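Long-range contacts in putative gdp-fucose protein o-fucosyltransferase 1 (Caenorhabditis elegans, PDB 3ZY2), which belongs to a family of the GT-B clan of glycosyltransferases and binds guanosine-5'-diphosphate in a pocket of its two-domain fold: residues V24-A32 and W185-W193; N45-M56 and N120-I129. All coordinates share one frame; numbering follows the deposited sequence.

Interaction 1 (V24-A32 and W185-W193)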
loop_
_atom_site.group_PDB
_atom_site.type_symbol
_atom_site.label_atom_id
_atom_site.label_comp_id
_atom_site.label_asym_id
_atom_site.label_seq_id
_atom_site.Cartn_x
_atom_site.Cartn_y
_atom_site.Cartn_z
ATOM N N VAL A 24 1.945 17.029 7.884
ATOM C CA VAL A 24 3.200 17.775 7.804
ATOM C C VAL A 24 4.384 16.809 7.775
ATOM O O VAL A 24 5.325 17.014 7.025
ATOM C CB VAL A 24 3.338 18.783 8.959
ATOM C CG1 VAL A 24 4.709 19.458 8.940
ATOM C CG2 VAL A 24 2.241 19.851 8.847
ATOM N N ASP A 25 4.326 15.748 8.586
ATOM C CA ASP A 25 5.401 14.740 8.667
ATOM C C ASP A 25 5.687 14.124 7.282
ATOM O O ASP A 25 6.848 14.029 6.851
ATOM C CB ASP A 25 5.010 13.688 9.711
ATOM C CG ASP A 25 6.200 13.047 10.360
ATOM O OD1 ASP A 25 7.172 13.770 10.680
ATOM O OD2 ASP A 25 6.164 11.823 10.545
ATOM N N GLN A 26 4.623 13.780 6.559
ATOM C CA GLN A 26 4.796 13.217 5.213
ATOM C C GLN A 26 5.166 14.319 4.220
ATOM O O GLN A 26 5.961 14.091 3.308
ATOM C CB GLN A 26 3.524 12.487 4.766
ATOM C CG GLN A 26 3.344 11.144 5.457
ATOM C CD GLN A 26 2.356 10.270 4.712
ATOM O OE1 GLN A 26 1.171 10.570 4.677
ATOM N NE2 GLN A 26 2.843 9.192 4.100
ATOM N N PHE A 27 4.639 15.528 4.401
ATOM C CA PHE A 27 4.941 16.647 3.482
ATOM C C PHE A 27 6.452 16.962 3.401
ATOM O O PHE A 27 6.970 17.207 2.324
ATOM C CB PHE A 27 4.099 17.870 3.910
ATOM C CG PHE A 27 4.360 19.106 3.134
ATOM C CD1 PHE A 27 4.422 19.116 1.743
ATOM C CD2 PHE A 27 4.466 20.317 3.808
ATOM C CE1 PHE A 27 4.651 20.325 1.041
ATOM C CE2 PHE A 27 4.675 21.518 3.114
ATOM C CZ PHE A 27 4.782 21.506 1.714
ATOM N N LEU A 28 7.155 16.898 4.536
ATOM C CA LEU A 28 8.629 17.061 4.535
ATOM C C LEU A 28 9.287 16.062 3.592
ATOM O O LEU A 28 10.179 16.430 2.821
ATOM C CB LEU A 28 9.192 16.870 5.940
ATOM C CG LEU A 28 8.657 17.852 6.979
ATOM C CD1 LEU A 28 9.357 17.530 8.299
ATOM C CD2 LEU A 28 8.875 19.284 6.559
ATOM N N GLY A 29 8.874 14.797 3.671
ATOM C CA GLY A 29 9.401 13.760 2.757
ATOM C C GLY A 29 9.040 14.019 1.310
ATOM O O GLY A 29 9.842 13.799 0.404
ATOM N N VAL A 30 7.835 14.534 1.080
ATOM C CA VAL A 30 7.436 14.837 -0.296
ATOM C C VAL A 30 8.237 15.993 -0.892
ATOM O O VAL A 30 8.616 15.966 -2.065
ATOM C CB VAL A 30 5.909 15.071 -0.452
ATOM C CG1 VAL A 30 5.594 15.310 -1.926
ATOM C CG2 VAL A 30 5.075 13.886 0.085
ATOM N N LEU A 31 8.520 17.003 -0.079
ATOM C CA LEU A 31 9.365 18.104 -0.527
ATOM C C LEU A 31 10.720 17.580 -1.011
ATOM O O LEU A 31 11.177 17.976 -2.088
ATOM C CB LEU A 31 9.544 19.113 0.600
ATOM C CG LEU A 31 8.369 20.092 0.761
ATOM C CD1 LEU A 31 8.359 20.701 2.152
ATOM C CD2 LEU A 31 8.412 21.205 -0.269
ATOM N N ALA A 32 11.323 16.683 -0.227
ATOM C CA ALA A 32 12.624 16.089 -0.590
ATOM C C ALA A 32 12.514 15.281 -1.889
ATOM O O ALA A 32 13.391 15.365 -2.779
ATOM C CB ALA A 32 13.140 15.246 0.541
ATOM N N TRP A 185 14.008 15.973 8.617
ATOM C CA TRP A 185 13.502 16.826 9.703
ATOM C C TRP A 185 13.939 18.286 9.527
ATOM O O TRP A 185 13.154 19.206 9.850
ATOM C CB TRP A 185 13.898 16.330 11.090
ATOM C CG TRP A 185 13.302 15.018 11.450
ATOM C CD1 TRP A 185 12.200 14.426 10.880
ATOM C CD2 TRP A 185 13.711 14.161 12.515
ATOM N NE1 TRP A 185 11.942 13.213 11.493
ATOM C CE2 TRP A 185 12.856 13.031 12.499
ATOM C CE3 TRP A 185 14.753 14.212 13.458
ATOM C CZ2 TRP A 185 12.996 11.974 13.404
ATOM C CZ3 TRP A 185 14.896 13.164 14.344
ATOM C CH2 TRP A 185 14.024 12.051 14.314
ATOM N N SER A 186 15.152 18.515 9.017
ATOM C CA SER A 186 15.629 19.876 8.812
ATOM C C SER A 186 14.843 20.681 7.785
ATOM O O SER A 186 14.915 21.900 7.779
ATOM C CB SER A 186 17.125 19.857 8.457
ATOM O OG SER A 186 17.305 19.213 7.216
ATOM N N ILE A 187 14.053 20.009 6.937
ATOM C CA ILE A 187 13.221 20.717 5.971
ATOM C C ILE A 187 12.162 21.593 6.671
ATOM O O ILE A 187 11.669 22.545 6.076
ATOM C CB ILE A 187 12.629 19.717 4.929
ATOM C CG1 ILE A 187 13.795 19.054 4.193
ATOM C CG2 ILE A 187 11.666 20.410 3.915
ATOM C CD1 ILE A 187 13.362 17.950 3.222
ATOM N N GLN A 188 11.855 21.306 7.945
ATOM C CA GLN A 188 10.933 22.149 8.696
ATOM C C GLN A 188 11.397 23.616 8.739
ATOM O O GLN A 188 10.585 24.525 8.900
ATOM C CB GLN A 188 10.760 21.591 10.106
ATOM C CG GLN A 188 9.597 22.229 10.901
ATOM C CD GLN A 188 8.235 21.586 10.639
ATOM O OE1 GLN A 188 8.097 20.360 10.631
ATOM N NE2 GLN A 188 7.207 22.417 10.447
ATOM N N LYS A 189 12.704 23.839 8.534
ATOM C CA LYS A 189 13.256 25.211 8.446
ATOM C C LYS A 189 12.468 26.066 7.427
ATOM O O LYS A 189 12.281 27.280 7.599
ATOM C CB LYS A 189 14.747 25.143 8.066
ATOM C CG LYS A 189 15.366 26.474 7.742
ATOM C CD LYS A 189 16.832 26.294 7.380
ATOM C CE LYS A 189 17.296 27.354 6.390
ATOM N NZ LYS A 189 17.186 28.743 6.923
ATOM N N TYR A 190 11.971 25.393 6.387
ATOM C CA TYR A 190 11.343 26.055 5.251
ATOM C C TYR A 190 9.839 26.130 5.365
ATOM O O TYR A 190 9.183 26.602 4.440
ATOM C CB TYR A 190 11.751 25.370 3.935
ATOM C CG TYR A 190 13.242 25.331 3.759
ATOM C CD1 TYR A 190 13.917 26.454 3.337
ATOM C CD2 TYR A 190 13.960 24.182 4.048
ATOM C CE1 TYR A 190 15.302 26.443 3.181
ATOM C CE2 TYR A 190 15.337 24.145 3.882
ATOM C CZ TYR A 190 15.988 25.287 3.460
ATOM O OH TYR A 190 17.353 25.261 3.300
ATOM N N LEU A 191 9.308 25.700 6.503
ATOM C CA LEU A 191 7.865 25.893 6.794
ATOM C C LEU A 191 7.743 26.990 7.840
ATOM O O LEU A 191 7.934 26.756 9.038
ATOM C CB LEU A 191 7.199 24.597 7.271
ATOM C CG LEU A 191 7.280 23.407 6.299
ATOM C CD1 LEU A 191 6.447 22.253 6.789
ATOM C CD2 LEU A 191 6.907 23.733 4.861
ATOM N N ARG A 192 7.427 28.190 7.361
ATOM C CA ARG A 192 7.347 29.391 8.192
ATOM C C ARG A 192 5.883 29.795 8.240
ATOM O O ARG A 192 5.257 29.955 7.195
ATOM C CB ARG A 192 8.168 30.509 7.550
ATOM C CG ARG A 192 8.082 31.824 8.329
ATOM C CD ARG A 192 9.057 32.843 7.804
ATOM N NE ARG A 192 10.441 32.381 7.975
ATOM C CZ ARG A 192 11.508 32.984 7.461
ATOM N NH1 ARG A 192 11.382 34.095 6.736
ATOM N NH2 ARG A 192 12.707 32.468 7.675
ATOM N N TRP A 193 5.332 29.968 9.442
ATOM C CA TRP A 193 3.920 30.332 9.572
ATOM C C TRP A 193 3.578 31.580 8.793
ATOM O O TRP A 193 4.358 32.540 8.735
ATOM C CB TRP A 193 3.492 30.502 11.039
ATOM C CG TRP A 193 3.756 29.244 11.812
ATOM C CD1 TRP A 193 4.792 29.019 12.678
ATOM C CD2 TRP A 193 3.025 28.015 11.723
ATOM N NE1 TRP A 193 4.732 27.731 13.154
ATOM C CE2 TRP A 193 3.662 27.091 12.584
ATOM C CE3 TRP A 193 1.889 27.601 11.006
ATOM C CZ2 TRP A 193 3.205 25.765 12.740
ATOM C CZ3 TRP A 193 1.426 26.292 11.170
ATOM C CH2 TRP A 193 2.081 25.395 12.045
#

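Interaction 2 (N45-M56 and N120-I129)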
loop_
_atom_site.group_PDB
_atom_site.type_symbol
_atom_site.label_atom_id
_atom_site.label_comp_id
_atom_site.label_asym_id
_atom_site.label_seq_id
_atom_site.Cartn_x
_atom_site.Cartn_y
_atom_site.Cartn_z
ATOM N N ASN A 45 -3.322 21.036 -0.323
ATOM C CA ASN A 45 -4.282 21.491 0.683
ATOM C C ASN A 45 -4.102 20.597 1.888
ATOM O O ASN A 45 -4.002 19.351 1.761
ATOM C CB ASN A 45 -5.704 21.345 0.177
ATOM C CG ASN A 45 -6.044 22.340 -0.917
ATOM O OD1 ASN A 45 -5.555 23.493 -0.935
ATOM N ND2 ASN A 45 -6.910 21.911 -1.825
ATOM N N PHE A 46 -4.011 21.209 3.062
ATOM C CA PHE A 46 -4.088 20.407 4.290
ATOM C C PHE A 46 -5.521 20.066 4.625
ATOM O O PHE A 46 -6.430 20.601 4.022
ATOM C CB PHE A 46 -3.378 21.134 5.443
ATOM C CG PHE A 46 -1.898 21.260 5.214
ATOM C CD1 PHE A 46 -1.085 20.143 5.423
ATOM C CD2 PHE A 46 -1.326 22.463 4.773
ATOM C CE1 PHE A 46 0.317 20.205 5.210
ATOM C CE2 PHE A 46 0.095 22.522 4.549
ATOM C CZ PHE A 46 0.887 21.396 4.780
ATOM N N ILE A 47 -5.709 19.147 5.556
ATOM C CA ILE A 47 -7.019 18.577 5.778
ATOM C C ILE A 47 -7.386 18.662 7.245
ATOM O O ILE A 47 -6.604 18.280 8.109
ATOM C CB ILE A 47 -7.052 17.113 5.288
ATOM C CG1 ILE A 47 -6.695 17.034 3.791
ATOM C CG2 ILE A 47 -8.452 16.529 5.490
ATOM C CD1 ILE A 47 -6.630 15.629 3.212
ATOM N N GLU A 48 -8.600 19.160 7.512
ATOM C CA GLU A 48 -9.175 19.237 8.862
ATOM C C GLU A 48 -10.376 18.331 8.946
ATOM O O GLU A 48 -11.202 18.323 8.040
ATOM C CB GLU A 48 -9.595 20.671 9.178
ATOM C CG GLU A 48 -8.424 21.585 9.496
ATOM C CD GLU A 48 -8.863 22.989 9.825
ATOM O OE1 GLU A 48 -10.082 23.286 9.880
ATOM O OE2 GLU A 48 -7.996 23.838 10.020
ATOM N N PHE A 49 -10.493 17.597 10.040
ATOM C CA PHE A 49 -11.606 16.683 10.221
ATOM C C PHE A 49 -12.606 17.086 11.297
ATOM O O PHE A 49 -13.675 16.460 11.394
ATOM C CB PHE A 49 -11.093 15.277 10.531
ATOM C CG PHE A 49 -10.292 14.664 9.429
ATOM C CD1 PHE A 49 -10.896 14.163 8.289
ATOM C CD2 PHE A 49 -8.909 14.584 9.543
ATOM C CE1 PHE A 49 -10.136 13.585 7.275
ATOM C CE2 PHE A 49 -8.130 14.006 8.535
ATOM C CZ PHE A 49 -8.743 13.503 7.402
ATOM N N LYS A 50 -12.298 18.113 12.085
ATOM C CA LYS A 50 -13.153 18.476 13.228
ATOM C C LYS A 50 -14.306 19.404 12.800
ATOM O O LYS A 50 -14.499 20.499 13.325
ATOM C CB LYS A 50 -12.297 18.974 14.421
ATOM C CG LYS A 50 -12.138 20.500 14.685
ATOM C CD LYS A 50 -11.705 21.345 13.473
ATOM C CE LYS A 50 -10.214 21.255 13.193
ATOM N NZ LYS A 50 -9.891 19.962 12.547
ATOM N N HIS A 51 -15.060 18.931 11.816
ATOM C CA HIS A 51 -16.176 19.662 11.238
ATOM C C HIS A 51 -17.209 18.643 10.795
ATOM O O HIS A 51 -16.928 17.440 10.779
ATOM C CB HIS A 51 -15.723 20.460 10.009
ATOM C CG HIS A 51 -14.558 21.360 10.261
ATOM N ND1 HIS A 51 -14.678 22.582 10.893
ATOM C CD2 HIS A 51 -13.245 21.219 9.952
ATOM C CE1 HIS A 51 -13.483 23.148 10.971
ATOM N NE2 HIS A 51 -12.601 22.347 10.401
ATOM N N PRO A 52 -18.418 19.109 10.420
ATOM C CA PRO A 52 -19.420 18.175 9.925
ATOM C C PRO A 52 -18.963 17.475 8.651
ATOM O O PRO A 52 -19.446 16.376 8.334
ATOM C CB PRO A 52 -20.626 19.074 9.639
ATOM C CG PRO A 52 -20.407 20.275 10.456
ATOM C CD PRO A 52 -18.938 20.485 10.508
ATOM N N GLU A 53 -18.028 18.104 7.939
ATOM C CA GLU A 53 -17.443 17.510 6.749
ATOM C C GLU A 53 -15.943 17.782 6.751
ATOM O O GLU A 53 -15.467 18.670 7.449
ATOM C CB GLU A 53 -18.124 18.007 5.460
ATOM C CG GLU A 53 -18.158 19.530 5.241
ATOM C CD GLU A 53 -19.189 20.258 6.128
ATOM O OE1 GLU A 53 -20.347 19.806 6.225
ATOM O OE2 GLU A 53 -18.819 21.286 6.737
ATOM N N THR A 54 -15.213 16.975 5.995
ATOM C CA THR A 54 -13.769 17.161 5.810
ATOM C C THR A 54 -13.565 18.537 5.151
ATOM O O THR A 54 -14.331 18.931 4.257
ATOM C CB THR A 54 -13.253 16.000 4.952
ATOM O OG1 THR A 54 -13.454 14.778 5.675
ATOM C CG2 THR A 54 -11.779 16.124 4.610
ATOM N N LYS A 55 -12.554 19.271 5.604
ATOM C CA LYS A 55 -12.330 20.618 5.118
ATOM C C LYS A 55 -10.898 20.753 4.616
ATOM O O LYS A 55 -9.971 20.344 5.309
ATOM C CB LYS A 55 -12.586 21.622 6.242
ATOM C CG LYS A 55 -12.514 23.069 5.794
ATOM C CD LYS A 55 -12.666 24.006 6.968
ATOM C CE LYS A 55 -12.628 25.452 6.500
ATOM N NZ LYS A 55 -12.759 26.418 7.623
ATOM N N MET A 56 -10.739 21.342 3.430
ATOM C CA MET A 56 -9.409 21.566 2.834
ATOM C C MET A 56 -8.920 22.946 3.090
ATOM O O MET A 56 -9.650 23.914 2.823
ATOM C CB MET A 56 -9.479 21.522 1.324
ATOM C CG MET A 56 -10.262 20.499 0.709
ATOM S SD MET A 56 -9.048 19.263 0.866
ATOM C CE MET A 56 -10.021 18.263 1.873
ATOM N N ASN A 120 -12.542 8.452 2.569
ATOM C CA ASN A 120 -12.373 9.818 3.049
ATOM C C ASN A 120 -11.015 9.876 3.752
ATOM O O ASN A 120 -10.727 9.027 4.606
ATOM C CB ASN A 120 -13.514 10.142 4.019
ATOM C CG ASN A 120 -13.819 11.643 4.123
ATOM O OD1 ASN A 120 -12.949 12.456 4.431
ATOM N ND2 ASN A 120 -15.088 11.995 3.916
ATOM N N PRO A 121 -10.181 10.889 3.450
ATOM C CA PRO A 121 -10.423 12.119 2.685
ATOM C C PRO A 121 -10.108 12.042 1.198
ATOM O O PRO A 121 -10.132 13.064 0.539
ATOM C CB PRO A 121 -9.471 13.120 3.347
ATOM C CG PRO A 121 -8.292 12.265 3.742
ATOM C CD PRO A 121 -8.886 10.943 4.163
ATOM N N PHE A 122 -9.843 10.842 0.685
ATOM C CA PHE A 122 -9.439 10.643 -0.710
ATOM C C PHE A 122 -10.428 11.265 -1.708
ATOM O O PHE A 122 -10.034 12.072 -2.561
ATOM C CB PHE A 122 -9.243 9.137 -0.984
ATOM C CG PHE A 122 -8.265 8.491 -0.052
ATOM C CD1 PHE A 122 -6.900 8.578 -0.305
ATOM C CD2 PHE A 122 -8.710 7.822 1.095
ATOM C CE1 PHE A 122 -5.986 7.997 0.548
ATOM C CE2 PHE A 122 -7.792 7.238 1.971
ATOM C CZ PHE A 122 -6.432 7.325 1.694
ATOM N N GLY A 123 -11.695 10.879 -1.594
ATOM C CA GLY A 123 -12.786 11.461 -2.383
ATOM C C GLY A 123 -12.876 12.977 -2.303
ATOM O O GLY A 123 -12.670 13.640 -3.322
ATOM N N PRO A 124 -13.188 13.529 -1.108
ATOM C CA PRO A 124 -13.342 14.984 -0.951
ATOM C C PRO A 124 -12.121 15.811 -1.380
ATOM O O PRO A 124 -12.299 16.901 -1.935
ATOM C CB PRO A 124 -13.639 15.153 0.547
ATOM C CG PRO A 124 -14.295 13.850 0.923
ATOM C CD PRO A 124 -13.558 12.818 0.133
ATOM N N TYR A 125 -10.906 15.305 -1.157
ATOM C CA TYR A 125 -9.692 16.016 -1.571
ATOM C C TYR A 125 -9.633 16.262 -3.072
ATOM O O TYR A 125 -9.477 17.408 -3.528
ATOM C CB TYR A 125 -8.445 15.272 -1.125
ATOM C CG TYR A 125 -7.189 16.062 -1.344
ATOM C CD1 TYR A 125 -6.710 16.899 -0.339
ATOM C CD2 TYR A 125 -6.463 15.956 -2.534
ATOM C CE1 TYR A 125 -5.563 17.634 -0.512
ATOM C CE2 TYR A 125 -5.284 16.676 -2.713
ATOM C CZ TYR A 125 -4.851 17.524 -1.700
ATOM O OH TYR A 125 -3.683 18.227 -1.848
ATOM N N TRP A 126 -9.777 15.197 -3.850
ATOM C CA TRP A 126 -9.713 15.345 -5.301
ATOM C C TRP A 126 -10.972 16.019 -5.849
ATOM O O TRP A 126 -10.872 16.783 -6.808
ATOM C CB TRP A 126 -9.409 14.004 -5.968
ATOM C CG TRP A 126 -8.048 13.459 -5.571
ATOM C CD1 TRP A 126 -7.804 12.407 -4.724
ATOM C CD2 TRP A 126 -6.749 13.955 -5.972
ATOM N NE1 TRP A 126 -6.449 12.201 -4.596
ATOM C CE2 TRP A 126 -5.776 13.137 -5.342
ATOM C CE3 TRP A 126 -6.314 15.003 -6.798
ATOM C CZ2 TRP A 126 -4.398 13.326 -5.516
ATOM C CZ3 TRP A 126 -4.929 15.184 -6.980
ATOM C CH2 TRP A 126 -3.991 14.356 -6.325
ATOM N N ASP A 127 -12.129 15.778 -5.216
ATOM C CA ASP A 127 -13.383 16.469 -5.574
ATOM C C ASP A 127 -13.209 17.980 -5.478
ATOM O O ASP A 127 -13.682 18.724 -6.348
ATOM C CB ASP A 127 -14.538 16.060 -4.648
ATOM C CG ASP A 127 -15.242 14.790 -5.088
ATOM O OD1 ASP A 127 -14.956 14.268 -6.188
ATOM O OD2 ASP A 127 -16.124 14.335 -4.311
ATOM N N GLN A 128 -12.528 18.421 -4.419
ATOM C CA GLN A 128 -12.326 19.853 -4.142
ATOM C C GLN A 128 -11.670 20.582 -5.308
ATOM O O GLN A 128 -11.967 21.754 -5.563
ATOM C CB GLN A 128 -11.521 20.059 -2.853
ATOM C CG GLN A 128 -10.781 21.426 -2.714
ATOM C CD GLN A 128 -11.699 22.646 -2.707
ATOM O OE1 GLN A 128 -12.894 22.556 -2.404
ATOM N NE2 GLN A 128 -11.135 23.804 -3.049
ATOM N N ILE A 129 -10.786 19.884 -6.010
ATOM C CA ILE A 129 -10.110 20.458 -7.160
ATOM C C ILE A 129 -10.632 19.883 -8.476
ATOM O O ILE A 129 -9.986 20.008 -9.517
ATOM C CB ILE A 129 -8.554 20.383 -7.026
ATOM C CG1 ILE A 129 -8.056 18.936 -6.889
ATOM C CG2 ILE A 129 -8.081 21.278 -5.880
ATOM C CD1 ILE A 129 -6.539 18.779 -7.116
HETATM O O HOH W 1 -7.944 19.375 -2.358
HETATM O O HOH W 2 -8.123 23.997 -3.807
HETATM O O HOH W 3 -16.721 14.734 4.617
#

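Interaction 1 (V24-A32 and W185-W193)
Leu28 spreads its two methyls over the 3-10 segment that includes 186-190, laying CD2 against Ile187, Leu191 and the backbone N of Gln188. From the other segment Ile187 reaches back to the helix with both of its branches. Its CG2 methyl lies 3.8 Å from Leu31 CD1, while the longer arm, with CG1 anti to the carbonyl carbon (chi1 -61°), carries CD1 to 3.6 Å from the backbone O of Leu28 and 3.8 Å from Ala32 CB. The small alanine lets that arm come close to the helix backbone, and the branched isoleucine can touch two successive helical turns at once.

Leu191, just past the turn, divides its methyls in a similar way. CD1 sits 3.8 Å from Leu28 CD2 and 3.9 Å from Val24 CG1, and CD2 comes obliquely to the Phe27 ring, 3.6 Å from CE2. One face of that ring is taken by Leu31 CD1, offset toward the rim, so the phenyl group is held by its own helix as well as by Leu191.

Gln188 is the polar member of this apolar surface. Its chain bends at chi2 (85°), bringing OE1 beside Val24 CG1 and Leu28 CD1, where neither methyl can bond it; Arg342 NE supplies the hydrogen bond. The same arginine forms a salt bridge with Asp25, whose OD1 also bonds Ser180, and the Trp185 indole N-H is directed to that serine too.

Arg342 lies on helix 335-346, which follows a strand of the second parallel sheet, whereas helix 20-37 follows the first strand of the other. The chain between the sheets is thus seated on helix 20-37, and Arg342 carries the link to the second half, consistent with the two Rossmann-like halves of a GT-B fold.

Interaction 2 (N45-M56 and N120-I129)
Ile47 CD1 points into the apolar centre of this contact, 3.8 Å from Pro121 CG and equally far from Tyr125 CD1, where the β-hairpin of strands 46-48 and 55-57 leans on the short helix 122-128. Pro121, reached through a cis peptide bond, occupies the N-cap position; its compact ring packs against both Ile47 and Phe49, which also touch each other, and the CZ edge of Phe49 meets Pro121 CG almost in the plane of the phenyl ring. On the second strand Met56, an unbranched chain flexible enough to bend at chi2 and chi3, sets SD 3.5 Å from Tyr125 CD1. This is a Met-aromatic contact made obliquely, with the sulfur 56° off the ring normal, and Met56 CG touches Gln128 CG, 3.6 Å away.

Tyr125 leads out to the polar edge. The phenol extends across to the backbone of Asn45 because chi1 (-171°) turns it away from its own backbone N, and its OH accepts a bent hydrogen bond from Asn45 N at 3.2 Å. Asn45 O, beside the ring edge, has no polar partner in the model. Asn45 ND2 donates to two waters, one of which donates to Tyr125 O while the other is shared with Gln128 NE2. At the hairpin's far end Thr54 OG1 donates to Asn120 OD1 over 2.7 Å, tilted 23° from the carbonyl plane.

In the fold
Interaction 1 is a buried contact, largely apolar, of a helix with the turn between the two sheets, with no direct polar bond between its two segments, while interaction 2 is only partly buried and surrounds an apolar centre with direct hydrogen bonds and water bridges. They share helix 20-37 as a neighbour: Phe27 CD2 lies 3.9 Å from Phe46 CZ, Val24 touches the same ring, and Gln23 of that helix bonds Ile47 N. Phe46 thus faces the helix while Ile47 faces residues 120-129, so the hairpin sits between them. Interaction 2 is nested in the loop closed by interaction 1, and its Pro121 and Phe122 also pack on Gln103 of the second subunit.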